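Local coordinates for signal transduction histidine-protein kinase/phosphatase MprB (Mycobacterium hassiacum, PDB 6BLK) that probably transfers phosphate from ATP to a histidine as the sensor kinase of a two-component system, this piece being its ATP-binding kinase domain, at residues T12-R17 with R49-V54; S27-E32 with N57-S62; V70-Y73 with H79-L82; V83-G88 with D136-A141. All coordinates share one frame; numbering follows the deposited sequence.

Contact 1: residues T12-R17 with R49-V54; sequences TEVIDR and RAVLNV
The backbone oxygen of Val-14, whose side chain meets Val-51 across the contact, also accepts a hydrogen bond from Ser-18 OG one turn further along helix 11-25. That serine side chain in turn touches Val-51. The serine hydroxyl is thus hydrogen-bonded within its own helix, and the groups of residues 12-17 that meet Val-51 are apolar.

Val-51 carries the contact from its side. Its side chain points at the other helix, and its two methyls divide the work. Val-51 CG2 approaches Val-14 CG1 at 4.3 Å, and Val-51 CG1 approaches Ile-15 CG1 at 4.4 Å. Val-51 CG1 lies anti to the backbone N (chi1 174°), which spreads the fork between the two neighbours. The backbones come nearest at the CA atoms of Ile-15 and Val-51, 6.8 Å apart.

Ile-15 offers the flank of its CG1 branch to Val-51. Its chain runs on extended (chi2 166°) and carries CD1 toward the sheet. Ile-15 and Val-51 both rest on Leu-82 of strand 79-85, and Ile-15 also touches Val-35. On another side of helix 44-60, Asn-53 ND2 is hydrogen-bonded to the backbone oxygen of Gly-118, an ATP-binding residue. The side chain of Val-51 is itself about 12 Å from the magnesium ion.

This is plain helix-to-helix packing against one face of the ATPase domain's sheet. All three touching residues are buried. No polar pair joins the segments. The direct contact is loose and apolar, and the helices meet here largely through the Leu-82 side chain they share.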
loop_
_atom_site.group_PDB
_atom_site.type_symbol
_atom_site.label_atom_id
_atom_site.label_comp_id
_atom_site.label_asym_id
_atom_site.label_seq_id
_atom_site.Cartn_x
_atom_site.Cartn_y
_atom_site.Cartn_z
ATOM N N THR A 12 1.255 -2.333 -13.390
ATOM C CA THR A 12 -0.066 -2.927 -13.560
ATOM C C THR A 12 -0.016 -4.410 -13.242
ATOM O O THR A 12 -0.913 -4.940 -12.580
ATOM C CB THR A 12 -0.580 -2.693 -14.972
ATOM O OG1 THR A 12 -0.607 -1.291 -15.257
ATOM C CG2 THR A 12 -1.970 -3.288 -15.126
ATOM N N GLU A 13 1.036 -5.096 -13.680
ATOM C CA GLU A 13 1.124 -6.519 -13.385
ATOM C C GLU A 13 1.422 -6.755 -11.911
ATOM O O GLU A 13 0.863 -7.676 -11.307
ATOM C CB GLU A 13 2.174 -7.177 -14.276
ATOM C CG GLU A 13 1.920 -7.072 -15.779
ATOM C CD GLU A 13 1.399 -8.363 -16.377
ATOM O OE1 GLU A 13 0.822 -9.182 -15.624
ATOM O OE2 GLU A 13 1.579 -8.565 -17.601
ATOM N N VAL A 14 2.292 -5.934 -11.310
ATOM C CA VAL A 14 2.609 -6.073 -9.897
ATOM C C VAL A 14 1.347 -5.952 -9.059
ATOM O O VAL A 14 1.082 -6.775 -8.174
ATOM C CB VAL A 14 3.662 -5.029 -9.489
ATOM C CG1 VAL A 14 3.801 -4.962 -7.992
ATOM C CG2 VAL A 14 4.979 -5.381 -10.133
ATOM N N ILE A 15 0.546 -4.928 -9.333
ATOM C CA ILE A 15 -0.670 -4.719 -8.555
ATOM C C ILE A 15 -1.669 -5.835 -8.813
ATOM O O ILE A 15 -2.307 -6.323 -7.879
ATOM C CB ILE A 15 -1.250 -3.333 -8.861
ATOM C CG1 ILE A 15 -0.250 -2.264 -8.423
ATOM C CG2 ILE A 15 -2.588 -3.178 -8.186
ATOM C CD1 ILE A 15 -0.545 -0.888 -8.961
ATOM N N ASP A 16 -1.802 -6.278 -10.068
ATOM C CA ASP A 16 -2.760 -7.348 -10.376
ATOM C C ASP A 16 -2.389 -8.645 -9.661
ATOM O O ASP A 16 -3.269 -9.347 -9.145
ATOM C CB ASP A 16 -2.831 -7.578 -11.884
ATOM C CG ASP A 16 -3.793 -8.707 -12.266
ATOM O OD1 ASP A 16 -4.570 -9.161 -11.395
ATOM O OD2 ASP A 16 -3.769 -9.147 -13.435
ATOM N N ARG A 17 -1.092 -8.980 -9.628
ATOM C CA ARG A 17 -0.642 -10.167 -8.904
ATOM C C ARG A 17 -0.923 -10.032 -7.418
ATOM O O ARG A 17 -1.422 -10.967 -6.780
ATOM C CB ARG A 17 0.852 -10.415 -9.124
ATOM C CG ARG A 17 1.253 -10.800 -10.514
ATOM C CD ARG A 17 2.787 -10.956 -10.613
ATOM N NE ARG A 17 3.239 -11.177 -11.987
ATOM C CZ ARG A 17 3.279 -12.364 -12.589
ATOM N NH1 ARG A 17 2.891 -13.458 -11.947
ATOM N NH2 ARG A 17 3.706 -12.458 -13.842
ATOM N N ARG A 49 6.016 -7.480 -2.945
ATOM C CA ARG A 49 5.931 -7.686 -1.515
ATOM C C ARG A 49 5.406 -6.436 -0.829
ATOM O O ARG A 49 4.577 -6.515 0.077
ATOM C CB ARG A 49 7.305 -8.061 -0.975
ATOM C CG ARG A 49 7.324 -8.320 0.504
ATOM C CD ARG A 49 8.694 -8.801 0.941
ATOM N NE ARG A 49 8.733 -9.144 2.362
ATOM C CZ ARG A 49 9.819 -9.579 2.994
ATOM N NH1 ARG A 49 10.954 -9.729 2.325
ATOM N NH2 ARG A 49 9.774 -9.871 4.289
ATOM N N ALA A 50 5.864 -5.270 -1.270
ATOM C CA ALA A 50 5.431 -4.023 -0.666
ATOM C C ALA A 50 3.952 -3.761 -0.923
ATOM O O ALA A 50 3.208 -3.439 0.007
ATOM C CB ALA A 50 6.314 -2.891 -1.170
ATOM N N VAL A 51 3.494 -3.919 -2.164
ATOM C CA VAL A 51 2.082 -3.686 -2.443
ATOM C C VAL A 51 1.217 -4.701 -1.700
ATOM O O VAL A 51 0.192 -4.338 -1.110
ATOM C CB VAL A 51 1.824 -3.702 -3.958
ATOM C CG1 VAL A 51 0.341 -3.603 -4.254
ATOM C CG2 VAL A 51 2.573 -2.564 -4.644
ATOM N N LEU A 52 1.607 -5.980 -1.719
ATOM C CA LEU A 52 0.817 -6.998 -1.013
ATOM C C LEU A 52 0.752 -6.695 0.474
ATOM O O LEU A 52 -0.295 -6.882 1.105
ATOM C CB LEU A 52 1.392 -8.384 -1.261
ATOM C CG LEU A 52 0.704 -9.556 -0.564
ATOM C CD1 LEU A 52 -0.737 -9.618 -1.011
ATOM C CD2 LEU A 52 1.444 -10.855 -0.891
ATOM N N ASN A 53 1.842 -6.212 1.068
ATOM C CA ASN A 53 1.782 -5.925 2.494
ATOM C C ASN A 53 0.785 -4.812 2.798
ATOM O O ASN A 53 0.093 -4.855 3.825
ATOM C CB ASN A 53 3.159 -5.555 3.038
ATOM C CG ASN A 53 4.091 -6.756 3.162
ATOM O OD1 ASN A 53 3.759 -7.886 2.798
ATOM N ND2 ASN A 53 5.272 -6.504 3.675
ATOM N N VAL A 54 0.701 -3.799 1.926
ATOM C CA VAL A 54 -0.271 -2.724 2.152
ATOM C C VAL A 54 -1.680 -3.217 1.894
ATOM O O VAL A 54 -2.586 -2.925 2.673
ATOM C CB VAL A 54 0.057 -1.473 1.313
ATOM C CG1 VAL A 54 -1.003 -0.403 1.507
ATOM C CG2 VAL A 54 1.393 -0.915 1.715
#

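Contact 2: residues S27-E32 with N57-S62. With MG (magnesium ion), chain F; ATP (adenosine-5'-triphosphate), chain E.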
loop_
_atom_site.group_PDB
_atom_site.type_symbol
_atom_site.label_atom_id
_atom_site.label_comp_id
_atom_site.label_asym_id
_atom_site.label_seq_id
_atom_site.Cartn_x
_atom_site.Cartn_y
_atom_site.Cartn_z
ATOM N N SER A 27 -12.931 -12.233 0.134
ATOM C CA SER A 27 -13.719 -12.162 -1.091
ATOM C C SER A 27 -14.902 -11.207 -0.988
ATOM O O SER A 27 -15.509 -10.888 -2.015
ATOM C CB SER A 27 -14.240 -13.549 -1.455
ATOM O OG SER A 27 -15.131 -13.998 -0.458
ATOM N N ASP A 28 -15.255 -10.757 0.215
ATOM C CA ASP A 28 -16.346 -9.804 0.361
ATOM C C ASP A 28 -15.959 -8.374 -0.009
ATOM O O ASP A 28 -16.850 -7.556 -0.270
ATOM C CB ASP A 28 -16.842 -9.821 1.800
ATOM C CG ASP A 28 -15.776 -9.424 2.767
ATOM O OD1 ASP A 28 -14.726 -10.106 2.782
ATOM O OD2 ASP A 28 -15.971 -8.415 3.477
ATOM N N ILE A 29 -14.664 -8.045 -0.031
ATOM C CA ILE A 29 -14.255 -6.658 -0.209
ATOM C C ILE A 29 -14.444 -6.239 -1.649
ATOM O O ILE A 29 -14.137 -6.986 -2.588
ATOM C CB ILE A 29 -12.792 -6.470 0.226
ATOM C CG1 ILE A 29 -12.681 -6.633 1.738
ATOM C CG2 ILE A 29 -12.250 -5.097 -0.230
ATOM C CD1 ILE A 29 -11.224 -6.688 2.245
ATOM N N GLU A 30 -14.926 -5.026 -1.833
ATOM C CA GLU A 30 -15.074 -4.475 -3.172
ATOM C C GLU A 30 -13.792 -3.710 -3.457
ATOM O O GLU A 30 -13.630 -2.577 -3.003
ATOM C CB GLU A 30 -16.306 -3.584 -3.265
ATOM C CG GLU A 30 -16.370 -2.760 -4.550
ATOM C CD GLU A 30 -16.219 -3.599 -5.819
ATOM O OE1 GLU A 30 -16.717 -4.749 -5.842
ATOM O OE2 GLU A 30 -15.600 -3.102 -6.794
ATOM N N PHE A 31 -12.865 -4.342 -4.173
ATOM C CA PHE A 31 -11.628 -3.668 -4.575
ATOM C C PHE A 31 -11.916 -2.764 -5.766
ATOM O O PHE A 31 -12.380 -3.230 -6.811
ATOM C CB PHE A 31 -10.539 -4.677 -4.924
ATOM C CG PHE A 31 -9.961 -5.385 -3.732
ATOM C CD1 PHE A 31 -8.977 -4.788 -2.962
ATOM C CD2 PHE A 31 -10.388 -6.659 -3.392
ATOM C CE1 PHE A 31 -8.434 -5.442 -1.877
ATOM C CE2 PHE A 31 -9.847 -7.318 -2.305
ATOM C CZ PHE A 31 -8.866 -6.705 -1.546
ATOM N N GLU A 32 -11.670 -1.469 -5.602
ATOM C CA GLU A 32 -11.918 -0.482 -6.636
ATOM C C GLU A 32 -10.568 -0.066 -7.189
ATOM O O GLU A 32 -9.829 0.677 -6.532
ATOM C CB GLU A 32 -12.681 0.715 -6.073
ATOM C CG GLU A 32 -14.050 0.333 -5.514
ATOM C CD GLU A 32 -14.769 1.488 -4.849
ATOM O OE1 GLU A 32 -14.108 2.287 -4.150
ATOM O OE2 GLU A 32 -16.005 1.591 -5.022
ATOM N N ASN A 57 -2.958 -5.277 4.879
ATOM C CA ASN A 57 -3.442 -4.460 5.994
ATOM C C ASN A 57 -4.798 -3.875 5.676
ATOM O O ASN A 57 -5.697 -3.857 6.531
ATOM C CB ASN A 57 -2.466 -3.323 6.331
ATOM C CG ASN A 57 -1.155 -3.818 6.870
ATOM O OD1 ASN A 57 -1.059 -4.937 7.391
ATOM N ND2 ASN A 57 -0.121 -2.986 6.744
ATOM N N ALA A 58 -4.971 -3.408 4.444
ATOM C CA ALA A 58 -6.234 -2.800 4.077
ATOM C C ALA A 58 -7.347 -3.817 4.235
ATOM O O ALA A 58 -8.433 -3.489 4.725
ATOM C CB ALA A 58 -6.169 -2.267 2.638
ATOM N N ALA A 59 -7.086 -5.060 3.838
ATOM C CA ALA A 59 -8.097 -6.109 3.963
ATOM C C ALA A 59 -8.334 -6.476 5.422
ATOM O O ALA A 59 -9.484 -6.630 5.850
ATOM C CB ALA A 59 -7.697 -7.351 3.164
ATOM N N LYS A 60 -7.265 -6.595 6.205
ATOM C CA LYS A 60 -7.399 -7.099 7.574
ATOM C C LYS A 60 -8.367 -6.245 8.362
ATOM O O LYS A 60 -9.240 -6.766 9.089
ATOM C CB LYS A 60 -6.036 -7.137 8.288
ATOM C CG LYS A 60 -5.198 -8.342 7.930
ATOM C CD LYS A 60 -3.755 -8.186 8.430
ATOM C CE LYS A 60 -3.665 -8.218 9.930
ATOM N NZ LYS A 60 -2.252 -8.061 10.470
ATOM N N TRP A 61 -8.226 -4.930 8.235
ATOM C CA TRP A 61 -8.994 -3.982 9.020
ATOM C C TRP A 61 -10.170 -3.383 8.242
ATOM O O TRP A 61 -10.771 -2.413 8.704
ATOM C CB TRP A 61 -8.060 -2.912 9.588
ATOM C CG TRP A 61 -7.221 -3.489 10.716
ATOM C CD1 TRP A 61 -7.640 -3.755 11.986
ATOM C CD2 TRP A 61 -5.837 -3.889 10.663
ATOM N NE1 TRP A 61 -6.611 -4.301 12.724
ATOM C CE2 TRP A 61 -5.490 -4.381 11.938
ATOM C CE3 TRP A 61 -4.861 -3.867 9.658
ATOM C CZ2 TRP A 61 -4.221 -4.868 12.229
ATOM C CZ3 TRP A 61 -3.597 -4.345 9.953
ATOM C CH2 TRP A 61 -3.287 -4.835 11.227
ATOM N N SER A 62 -10.509 -3.947 7.118
ATOM C CA SER A 62 -11.729 -3.586 6.387
ATOM C C SER A 62 -12.945 -4.165 7.088
ATOM O O SER A 62 -12.937 -5.350 7.432
ATOM C CB SER A 62 -11.722 -4.146 4.987
ATOM O OG SER A 62 -10.976 -3.349 4.080
HETATM MG MG MG F . 0.632 -5.981 8.103
HETATM P PG ATP E . 2.531 -8.083 9.722
HETATM O O1G ATP E . 2.211 -7.055 8.652
HETATM O O2G ATP E . 3.992 -8.198 10.183
HETATM O O3G ATP E . 1.867 -9.433 9.509
HETATM P PB ATP E . 0.884 -6.167 11.202
HETATM O O1B ATP E . 0.401 -6.119 12.641
HETATM O O2B ATP E . -0.076 -6.268 10.067
HETATM O O3B ATP E . 1.812 -7.503 11.064
HETATM P PA ATP E . 2.029 -3.801 9.896
HETATM O O1A ATP E . 3.468 -3.295 9.912
HETATM O O2A ATP E . 1.455 -4.262 8.579
HETATM O O3A ATP E . 1.981 -4.968 11.038
HETATM O "O5'" ATP E . 1.141 -2.702 10.578
HETATM C "C5'" ATP E . 1.496 -2.170 11.843
HETATM C "C4'" ATP E . 0.220 -1.846 12.609
HETATM O "O4'" ATP E . -0.344 -0.678 12.000
HETATM C "C3'" ATP E . -0.896 -2.898 12.616
HETATM O "O3'" ATP E . -0.728 -3.872 13.669
HETATM C "C2'" ATP E . -2.112 -2.018 12.838
HETATM O "O2'" ATP E . -2.252 -1.642 14.221
HETATM C "C1'" ATP E . -1.761 -0.760 12.077
HETATM N N9 ATP E . -2.263 -0.747 10.690
HETATM C C8 ATP E . -1.550 -0.931 9.527
HETATM N N7 ATP E . -2.371 -0.793 8.446
HETATM C C5 ATP E . -3.602 -0.516 8.932
HETATM C C6 ATP E . -4.875 -0.231 8.308
HETATM N N6 ATP E . -4.971 -0.278 6.972
HETATM N N1 ATP E . -5.908 0.028 9.107
HETATM C C2 ATP E . -5.795 0.049 10.448
HETATM N N3 ATP E . -4.643 -0.183 11.092
HETATM C C4 ATP E . -3.527 -0.460 10.379
HETATM O O HOH W 1 -0.549 -7.853 7.702
HETATM O O HOH W 2 1.372 -5.930 6.129
#
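Ile-29 places the tip of its side chain against the last turn of helix 44-60. Ile-29 CD1 lies 3.6 Å from Ala-59 CA, and Ser-62 CB is 3.8 Å from the same methyl. The CG1 branch sits anti to the carbonyl carbon (chi1 -69°). The other branch ends in CG2, which lies over the centre of the Phe-31 ring.

The next shell fixes the helix end. Ser-62 OG donates to Ala-58 O at 2.6 Å, with the hydroxyl tilted out of the carbonyl plane. Phe-31 leans on Leu-19 of helix 11-25.

The far side of the turn grips the nucleotide. Asn-57 OD1 binds the magnesium ion at 2.1 Å. ATP oxygens O1G, O2B and O2A and two waters complete its six ligands. Asn-57 ND2 donates to ATP O2A at 2.7 Å, though the bond is bent (136°). Lys-60 NZ reaches ATP O2B at 2.8 Å and also donates to one metal-bound water. Adenine N3 and Lys-60 CB lie over opposite faces of the Trp-61 ring, each toward the rim, and Trp-61 CH2 is 3.4 Å from ribose C3'. Trp-61 NE1 is hydrogen-bonded to the backbone oxygen of Arg-110.

Strand 30-40, helix 44-60 and strand 67-76 form a beta-alpha-beta unit. The metal-binding asparagine at the end of its helix belongs to what is, by sequence and place, the N box of the Bergerat ATP-binding fold shared with gyrase B and Hsp90.

Contact 3: residues V70-Y73 with H79-L82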
loop_
_atom_site.group_PDB
_atom_site.type_symbol
_atom_site.label_atom_id
_atom_site.label_comp_id
_atom_site.label_asym_id
_atom_site.label_seq_id
_atom_site.Cartn_x
_atom_site.Cartn_y
_atom_site.Cartn_z
ATOM N N VAL A 70 -7.614 1.217 -4.784
ATOM C CA VAL A 70 -6.254 0.971 -5.239
ATOM C C VAL A 70 -6.073 1.861 -6.458
ATOM O O VAL A 70 -6.564 1.545 -7.547
ATOM C CB VAL A 70 -5.994 -0.493 -5.600
ATOM C CG1 VAL A 70 -4.565 -0.683 -5.998
ATOM C CG2 VAL A 70 -6.412 -1.434 -4.458
ATOM N N ARG A 71 -5.400 2.984 -6.282
ATOM C CA ARG A 71 -5.358 4.006 -7.314
ATOM C C ARG A 71 -3.914 4.364 -7.591
ATOM O O ARG A 71 -3.132 4.571 -6.673
ATOM C CB ARG A 71 -6.133 5.274 -6.920
ATOM C CG ARG A 71 -7.450 5.061 -6.149
ATOM C CD ARG A 71 -8.646 4.776 -6.998
ATOM N NE ARG A 71 -9.859 4.691 -6.184
ATOM C CZ ARG A 71 -11.018 4.219 -6.630
ATOM N NH1 ARG A 71 -11.127 3.792 -7.883
ATOM N NH2 ARG A 71 -12.069 4.185 -5.827
ATOM N N LEU A 72 -3.564 4.423 -8.860
ATOM C CA LEU A 72 -2.217 4.811 -9.247
ATOM C C LEU A 72 -2.364 5.827 -10.367
ATOM O O LEU A 72 -2.903 5.514 -11.435
ATOM C CB LEU A 72 -1.358 3.601 -9.665
ATOM C CG LEU A 72 0.130 3.854 -9.891
ATOM C CD1 LEU A 72 0.873 2.528 -9.853
ATOM C CD2 LEU A 72 0.315 4.505 -11.219
ATOM N N TYR A 73 -1.893 7.042 -10.115
ATOM C CA TYR A 73 -1.963 8.124 -11.079
ATOM C C TYR A 73 -0.602 8.777 -11.184
ATOM O O TYR A 73 0.096 8.913 -10.184
ATOM C CB TYR A 73 -2.980 9.167 -10.655
ATOM C CG TYR A 73 -4.411 8.771 -10.840
ATOM C CD1 TYR A 73 -4.989 8.777 -12.104
ATOM C CD2 TYR A 73 -5.195 8.414 -9.760
ATOM C CE1 TYR A 73 -6.326 8.426 -12.276
ATOM C CE2 TYR A 73 -6.492 8.067 -9.920
ATOM C CZ TYR A 73 -7.059 8.065 -11.168
ATOM O OH TYR A 73 -8.403 7.712 -11.258
ATOM N N HIS A 79 7.038 10.848 -11.921
ATOM C CA HIS A 79 6.551 10.168 -10.726
ATOM C C HIS A 79 5.068 9.852 -10.803
ATOM O O HIS A 79 4.283 10.607 -11.367
ATOM C CB HIS A 79 6.794 11.000 -9.470
ATOM C CG HIS A 79 8.229 11.291 -9.194
ATOM N ND1 HIS A 79 8.919 12.298 -9.836
ATOM C CD2 HIS A 79 9.109 10.700 -8.355
ATOM C CE1 HIS A 79 10.168 12.307 -9.405
ATOM N NE2 HIS A 79 10.311 11.350 -8.508
ATOM N N ALA A 80 4.682 8.776 -10.114
ATOM C CA ALA A 80 3.296 8.412 -9.945
ATOM C C ALA A 80 3.075 8.084 -8.480
ATOM O O ALA A 80 4.016 7.849 -7.725
ATOM C CB ALA A 80 2.892 7.208 -10.799
ATOM N N GLU A 81 1.825 8.145 -8.088
ATOM C CA GLU A 81 1.444 7.930 -6.709
ATOM C C GLU A 81 0.451 6.786 -6.657
ATOM O O GLU A 81 -0.579 6.832 -7.333
ATOM C CB GLU A 81 0.837 9.206 -6.120
ATOM C CG GLU A 81 0.567 9.126 -4.654
ATOM C CD GLU A 81 -0.301 10.282 -4.148
ATOM O OE1 GLU A 81 -1.062 10.858 -4.954
ATOM O OE2 GLU A 81 -0.240 10.602 -2.940
ATOM N N LEU A 82 0.743 5.805 -5.807
ATOM C CA LEU A 82 -0.149 4.693 -5.517
ATOM C C LEU A 82 -0.809 5.001 -4.185
ATOM O O LEU A 82 -0.124 5.247 -3.191
ATOM C CB LEU A 82 0.614 3.367 -5.472
ATOM C CG LEU A 82 -0.062 2.111 -4.906
ATOM C CD1 LEU A 82 -1.215 1.625 -5.758
ATOM C CD2 LEU A 82 0.977 0.994 -4.783
#
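Tyr-73 and Glu-81 form a hydrogen-bonded antiparallel pair, with both backbone bonds made. Tyr-73 N donates to Glu-81 O at 3.1 Å. Glu-81 N donates to Tyr-73 O at 2.8 Å, and is the straighter of the two (168°). The axes of the two short strand segments approach to 4.7 Å, with their N-to-C directions 170° apart.

Leu-72 and Leu-82 are the adjoining non-hydrogen-bonded pair, with CA atoms 4.3 Å apart. Two CA-H...O contacts support it. Leu-72 CA meets Glu-81 O, and Leu-82 CA meets Arg-71 O, each at 3.2 Å.

Apolar packing lies on the face that carries Leu-72 and Leu-82. Leu-72 CD2 rests on Ala-80 CB at 3.8 Å. Val-70 and Leu-82 lie side by side and point the same way, with CG1 of the valine 4.1 Å from CD1 of the leucine. Leu-82 CG is anti to the backbone N, and a bend beyond it brings CD1 over toward strand 70-73.

Polar ends belong to the other face. The extended Glu-81 side chain is hydrogen-bonded through OE2 to His-150 ND1, and Arg-71 NH1 is hydrogen-bonded to Thr-34 OG1.

The pair is part of the beta hairpin of strands 67-76 and 79-85. Strand 30-40 lies parallel beside 67-76, and strand 147-154 lies antiparallel beside 79-85. Helices 11-25 and 44-60 pack on the apolar face, through Ile-15, Val-51 and Leu-55.

Contact 4: residues V83-G88 with D136-A141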
loop_
_atom_site.group_PDB
_atom_site.type_symbol
_atom_site.label_atom_id
_atom_site.label_comp_id
_atom_site.label_asym_id
_atom_site.label_seq_id
_atom_site.Cartn_x
_atom_site.Cartn_y
_atom_site.Cartn_z
ATOM N N VAL A 83 -2.121 4.997 -4.167
ATOM C CA VAL A 83 -2.862 5.248 -2.936
ATOM C C VAL A 83 -3.762 4.063 -2.705
ATOM O O VAL A 83 -4.619 3.752 -3.547
ATOM C CB VAL A 83 -3.672 6.552 -2.978
ATOM C CG1 VAL A 83 -4.277 6.830 -1.611
ATOM C CG2 VAL A 83 -2.814 7.712 -3.382
ATOM N N ILE A 84 -3.579 3.407 -1.567
ATOM C CA ILE A 84 -4.402 2.266 -1.163
ATOM C C ILE A 84 -5.216 2.671 0.069
ATOM O O ILE A 84 -4.671 3.161 1.072
ATOM C CB ILE A 84 -3.555 1.014 -0.897
ATOM C CG1 ILE A 84 -2.954 0.492 -2.204
ATOM C CG2 ILE A 84 -4.387 -0.068 -0.211
ATOM C CD1 ILE A 84 -1.809 -0.481 -2.042
ATOM N N THR A 85 -6.534 2.539 -0.039
ATOM C CA THR A 85 -7.436 3.098 0.946
ATOM C C THR A 85 -8.395 2.029 1.427
ATOM O O THR A 85 -8.772 1.114 0.684
ATOM C CB THR A 85 -8.288 4.277 0.417
ATOM O OG1 THR A 85 -8.984 3.866 -0.764
ATOM C CG2 THR A 85 -7.470 5.479 0.127
ATOM N N ASP A 86 -8.805 2.168 2.683
ATOM C CA ASP A 86 -9.833 1.283 3.239
ATOM C C ASP A 86 -10.852 2.099 4.018
ATOM O O ASP A 86 -10.771 3.324 4.130
ATOM C CB ASP A 86 -9.218 0.188 4.116
ATOM C CG ASP A 86 -8.446 0.759 5.269
ATOM O OD1 ASP A 86 -9.039 1.498 6.096
ATOM O OD2 ASP A 86 -7.218 0.512 5.318
ATOM N N GLN A 87 -11.853 1.381 4.562
ATOM C CA GLN A 87 -12.915 1.951 5.371
ATOM C C GLN A 87 -12.822 1.469 6.808
ATOM O O GLN A 87 -13.828 1.371 7.508
ATOM C CB GLN A 87 -14.267 1.591 4.772
ATOM C CG GLN A 87 -14.508 2.202 3.422
ATOM C CD GLN A 87 -15.897 1.886 2.898
ATOM O OE1 GLN A 87 -16.230 0.733 2.640
ATOM N NE2 GLN A 87 -16.709 2.912 2.748
ATOM N N GLY A 88 -11.616 1.148 7.240
ATOM C CA GLY A 88 -11.348 0.753 8.589
ATOM C C GLY A 88 -11.249 1.946 9.511
ATOM O O GLY A 88 -11.643 3.069 9.182
ATOM N N ASP A 136 -2.288 8.766 5.947
ATOM C CA ASP A 136 -3.292 9.792 6.186
ATOM C C ASP A 136 -4.627 9.069 6.354
ATOM O O ASP A 136 -4.697 7.851 6.205
ATOM C CB ASP A 136 -3.311 10.796 5.024
ATOM C CG ASP A 136 -3.811 12.183 5.415
ATOM O OD1 ASP A 136 -4.690 12.318 6.299
ATOM O OD2 ASP A 136 -3.320 13.154 4.790
ATOM N N TYR A 137 -5.680 9.822 6.640
ATOM C CA TYR A 137 -7.024 9.257 6.585
ATOM C C TYR A 137 -7.469 9.120 5.137
ATOM O O TYR A 137 -7.122 9.940 4.281
ATOM C CB TYR A 137 -8.034 10.130 7.331
ATOM C CG TYR A 137 -8.003 10.031 8.822
ATOM C CD1 TYR A 137 -7.699 8.842 9.466
ATOM C CD2 TYR A 137 -8.242 11.150 9.583
ATOM C CE1 TYR A 137 -7.694 8.773 10.853
ATOM C CE2 TYR A 137 -8.228 11.095 10.955
ATOM C CZ TYR A 137 -7.945 9.919 11.578
ATOM O OH TYR A 137 -7.936 9.898 12.960
ATOM N N ALA A 138 -8.229 8.062 4.855
ATOM C CA ALA A 138 -8.809 7.905 3.517
ATOM C C ALA A 138 -9.931 8.918 3.254
ATOM O O ALA A 138 -10.035 9.462 2.143
ATOM C CB ALA A 138 -9.305 6.473 3.340
ATOM N N ASP A 139 -10.778 9.193 4.250
ATOM C CA ASP A 139 -11.836 10.195 4.113
ATOM C C ASP A 139 -12.132 10.767 5.490
ATOM O O ASP A 139 -12.916 10.195 6.262
ATOM C CB ASP A 139 -13.096 9.621 3.481
ATOM C CG ASP A 139 -14.136 10.682 3.212
ATOM O OD1 ASP A 139 -13.972 11.808 3.720
ATOM O OD2 ASP A 139 -15.124 10.383 2.516
ATOM N N PRO A 140 -11.525 11.897 5.839
ATOM C CA PRO A 140 -11.713 12.469 7.181
ATOM C C PRO A 140 -13.156 12.788 7.510
ATOM O O PRO A 140 -13.503 12.835 8.696
ATOM C CB PRO A 140 -10.846 13.739 7.146
ATOM C CG PRO A 140 -9.834 13.489 6.093
ATOM C CD PRO A 140 -10.477 12.585 5.077
ATOM N N ALA A 141 -14.011 12.997 6.507
ATOM C CA ALA A 141 -15.408 13.333 6.734
ATOM C C ALA A 141 -16.265 12.113 6.994
ATOM O O ALA A 141 -17.441 12.270 7.334
ATOM C CB ALA A 141 -15.975 14.096 5.529
#
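Thr-85, at the end of strand 79-85, and Ala-138, just past strand 132-137, have their CA atoms 5.6 Å apart, although strand 147-154 pairs with both strands. Each side chain points toward the other segment. Ala-138 CB lies 3.8 Å from Thr-85 CB and equally near Thr-85 CG2. The same Ala-138 CB is 3.6 Å from Asp-86 O. With chi1 at 54°, CG2 of the threonine is anti to the carbonyl carbon, where it meets the alanine, and OG1 makes a weak hydrogen bond to Gly-69 N.

Asp-86 turns its carboxylate to the nucleotide. OD2 is hydrogen-bonded to N6 of the ATP adenine. Asp-86 OD1 accepts from Gly-88 N at 2.8 Å, on its anti side and 30° out of the carboxylate plane. This is an Asx turn. Thr-147 N is a second donor to OD1. Asp-139 OD1 accepts from Ala-141 N at 3.0 Å and closes another Asx turn.

Asp-86 and Gly-88 fit the D-x-G start of the kinase G1 box. Between the segments there is just an alanine methyl against a threonine and a peptide oxygen. The adenine-binding carboxylate is held by two backbone N-H groups on OD1 and by ATP N6 on OD2, which together should limit its rotation.

Contacts 1 and 2 share helix 44-60. Contact 1 uses its middle and contact 2 its end, where buried packing on one side backs metal and phosphate binding on the other. Contacts 3 and 4 share strand 79-85, the first in the regular sheet and the second where the strand runs out at the adenine. Contact 1 is wholly apolar core, and it meets the hairpin of contact 3 through Ile-15 CD1 and Leu-72 CD1 (3.8 Å). Contact 3 has one buried apolar face and a more exposed polar one, and it alone has backbone bonds between its segments. Contact 4 is partly buried, and Asp-86 there adjoins Ala-58 and Ser-62 of contact 2.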